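Local coordinates for restriction endonuclease LpnPI (Legionella pneumophila subsp. pneumophila str. Philadelphia 1, PDB 4RZL), which probably cleaves DNA in response to modified cytosines, the part described being its N-terminal SRA-like DNA recognition domain, separate from the nuclease domain, at residues V152-Y157 / I184-N189. Sequence-based numbering, arbitrary orientation.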
loop_
_atom_site.group_PDB
_atom_site.type_symbol
_atom_site.label_atom_id
_atom_site.label_comp_id
_atom_site.label_asym_id
_atom_site.label_seq_id
_atom_site.Cartn_x
_atom_site.Cartn_y
_atom_site.Cartn_z
ATOM N N VAL A 152 -1.943 7.203 -1.426
ATOM C CA VAL A 152 -3.163 6.503 -1.026
ATOM C C VAL A 152 -3.692 5.786 -2.262
ATOM O O VAL A 152 -3.802 6.402 -3.326
ATOM C CB VAL A 152 -4.264 7.465 -0.513
ATOM C CG1 VAL A 152 -5.487 6.675 -0.006
ATOM C CG2 VAL A 152 -3.726 8.412 0.546
ATOM N N ALA A 153 -4.034 4.509 -2.133
ATOM C CA ALA A 153 -4.403 3.724 -3.302
ATOM C C ALA A 153 -5.744 3.024 -3.135
ATOM O O ALA A 153 -6.220 2.822 -2.012
ATOM C CB ALA A 153 -3.321 2.682 -3.605
ATOM N N VAL A 154 -6.354 2.668 -4.267
ATOM C CA VAL A 154 -7.578 1.886 -4.264
ATOM C C VAL A 154 -7.449 0.774 -5.289
ATOM O O VAL A 154 -6.743 0.937 -6.291
ATOM C CB VAL A 154 -8.835 2.744 -4.567
ATOM C CG1 VAL A 154 -8.986 3.836 -3.491
ATOM C CG2 VAL A 154 -8.780 3.344 -5.977
ATOM N N PRO A 155 -8.139 -0.355 -5.046
ATOM C CA PRO A 155 -8.078 -1.513 -5.950
ATOM C C PRO A 155 -8.635 -1.210 -7.329
ATOM O O PRO A 155 -9.661 -0.541 -7.433
ATOM C CB PRO A 155 -8.939 -2.578 -5.239
ATOM C CG PRO A 155 -8.966 -2.131 -3.767
ATOM C CD PRO A 155 -8.952 -0.627 -3.841
ATOM N N GLY A 156 -7.973 -1.717 -8.363
ATOM C CA GLY A 156 -8.457 -1.581 -9.721
ATOM C C GLY A 156 -7.867 -0.368 -10.406
ATOM O O GLY A 156 -7.095 0.396 -9.809
ATOM N N TYR A 157 -8.236 -0.187 -11.667
ATOM C CA TYR A 157 -7.715 0.918 -12.464
ATOM C C TYR A 157 -8.710 1.216 -13.585
ATOM O O TYR A 157 -9.262 0.287 -14.161
ATOM C CB TYR A 157 -6.321 0.577 -13.036
ATOM C CG TYR A 157 -5.630 1.801 -13.596
ATOM C CD1 TYR A 157 -4.887 2.635 -12.772
ATOM C CD2 TYR A 157 -5.766 2.151 -14.934
ATOM C CE1 TYR A 157 -4.283 3.774 -13.267
ATOM C CE2 TYR A 157 -5.169 3.296 -15.444
ATOM C CZ TYR A 157 -4.431 4.100 -14.604
ATOM O OH TYR A 157 -3.836 5.235 -15.097
ATOM N N ILE A 184 -3.427 -4.834 -9.313
ATOM C CA ILE A 184 -3.234 -3.503 -9.886
ATOM C C ILE A 184 -4.097 -2.467 -9.142
ATOM O O ILE A 184 -5.298 -2.657 -8.960
ATOM C CB ILE A 184 -3.558 -3.499 -11.397
ATOM C CG1 ILE A 184 -2.708 -4.555 -12.117
ATOM C CG2 ILE A 184 -3.374 -2.088 -12.011
ATOM C CD1 ILE A 184 -2.734 -4.469 -13.639
ATOM N N PHE A 185 -3.461 -1.389 -8.695
ATOM C CA PHE A 185 -4.115 -0.350 -7.903
ATOM C C PHE A 185 -4.035 1.004 -8.589
ATOM O O PHE A 185 -3.134 1.237 -9.393
ATOM C CB PHE A 185 -3.467 -0.228 -6.517
ATOM C CG PHE A 185 -3.585 -1.467 -5.670
ATOM C CD1 PHE A 185 -2.654 -2.495 -5.773
ATOM C CD2 PHE A 185 -4.630 -1.610 -4.777
ATOM C CE1 PHE A 185 -2.767 -3.639 -4.982
ATOM C CE2 PHE A 185 -4.747 -2.750 -3.980
ATOM C CZ PHE A 185 -3.817 -3.758 -4.083
ATOM N N THR A 186 -4.960 1.890 -8.223
ATOM C CA THR A 186 -4.956 3.284 -8.646
ATOM C C THR A 186 -4.429 4.171 -7.528
ATOM O O THR A 186 -4.885 4.069 -6.389
ATOM C CB THR A 186 -6.370 3.780 -9.002
ATOM O OG1 THR A 186 -6.913 2.969 -10.043
ATOM C CG2 THR A 186 -6.342 5.264 -9.421
ATOM N N ILE A 187 -3.481 5.043 -7.845
ATOM C CA ILE A 187 -3.027 6.009 -6.855
ATOM C C ILE A 187 -3.917 7.253 -6.939
ATOM O O ILE A 187 -4.065 7.863 -7.996
ATOM C CB ILE A 187 -1.540 6.381 -7.052
ATOM C CG1 ILE A 187 -0.669 5.121 -6.945
ATOM C CG2 ILE A 187 -1.105 7.397 -6.012
ATOM C CD1 ILE A 187 0.796 5.369 -7.111
ATOM N N LEU A 188 -4.514 7.616 -5.812
ATOM C CA LEU A 188 -5.432 8.754 -5.768
ATOM C C LEU A 188 -4.720 10.112 -5.740
ATOM O O LEU A 188 -3.614 10.246 -5.214
ATOM C CB LEU A 188 -6.337 8.642 -4.549
ATOM C CG LEU A 188 -7.241 7.419 -4.482
ATOM C CD1 LEU A 188 -7.981 7.401 -3.152
ATOM C CD2 LEU A 188 -8.222 7.418 -5.653
ATOM N N ASN A 189 -5.388 11.125 -6.281
ATOM C CA ASN A 189 -4.880 12.485 -6.230
ATOM C C ASN A 189 -5.001 13.052 -4.814
ATOM O O ASN A 189 -5.854 13.890 -4.531
ATOM C CB ASN A 189 -5.630 13.367 -7.241
ATOM C CG ASN A 189 -5.077 14.786 -7.315
ATOM O OD1 ASN A 189 -3.988 15.076 -6.819
ATOM N ND2 ASN A 189 -5.836 15.679 -7.933
HETATM O O HOH W 1 -2.132 9.655 -2.876
#
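Residues 152-155 and 184-187 pair as antiparallel strands, Val154 and Thr186 exchanging two backbone hydrogen bonds (Thr186 N to Val154 O, 2.8 Å) while the short segments run 137° apart. They are neighbours in the mixed, curled β-sheet of the SRA-like recognition domain, where strand 132-137 continues the sheet beyond 147-155. Leu188 N to Val152 O and Gly156 N to Ile184 O extend the pairing at both ends, and a water joins Val152 N to Leu188 O.

On the face of Val154 and Thr186, the Leu188 side chain crosses that of Val154 at about a right angle, its CD1 3.7 Å from Val154 CG1 and 4.1 Å from Val152 CG1. Phe214 of helix 212-220 touches both Val154 and Leu188, and Trp217 adds to the cover over Val154. On the other face, which carries Ala153 and Ile187, Ala153 CB meets Phe185 CB at 4.1 Å. The Phe185 ring presents its edge to Val154 O and lies obliquely to Pro155, CD2 being 3.6 Å from Pro155 CA; Phe116 packs edge-to-face with this ring.

At Gly156 the chain leaves the strand with positive phi and bends so that Gly156 O and Tyr157 come beside the Thr186 side chain. Tyr157 CG stands anti to its backbone N (chi1 -167°), and the side chain crosses that of Thr186 at about a right angle; Tyr157 OH is hydrogen-bonded to Lys85 O. Thr186 OG1 lies 3.4 Å from Tyr157 CD1 and donates to Gly156 O at 2.6 Å, tilted 28° from the carbonyl plane.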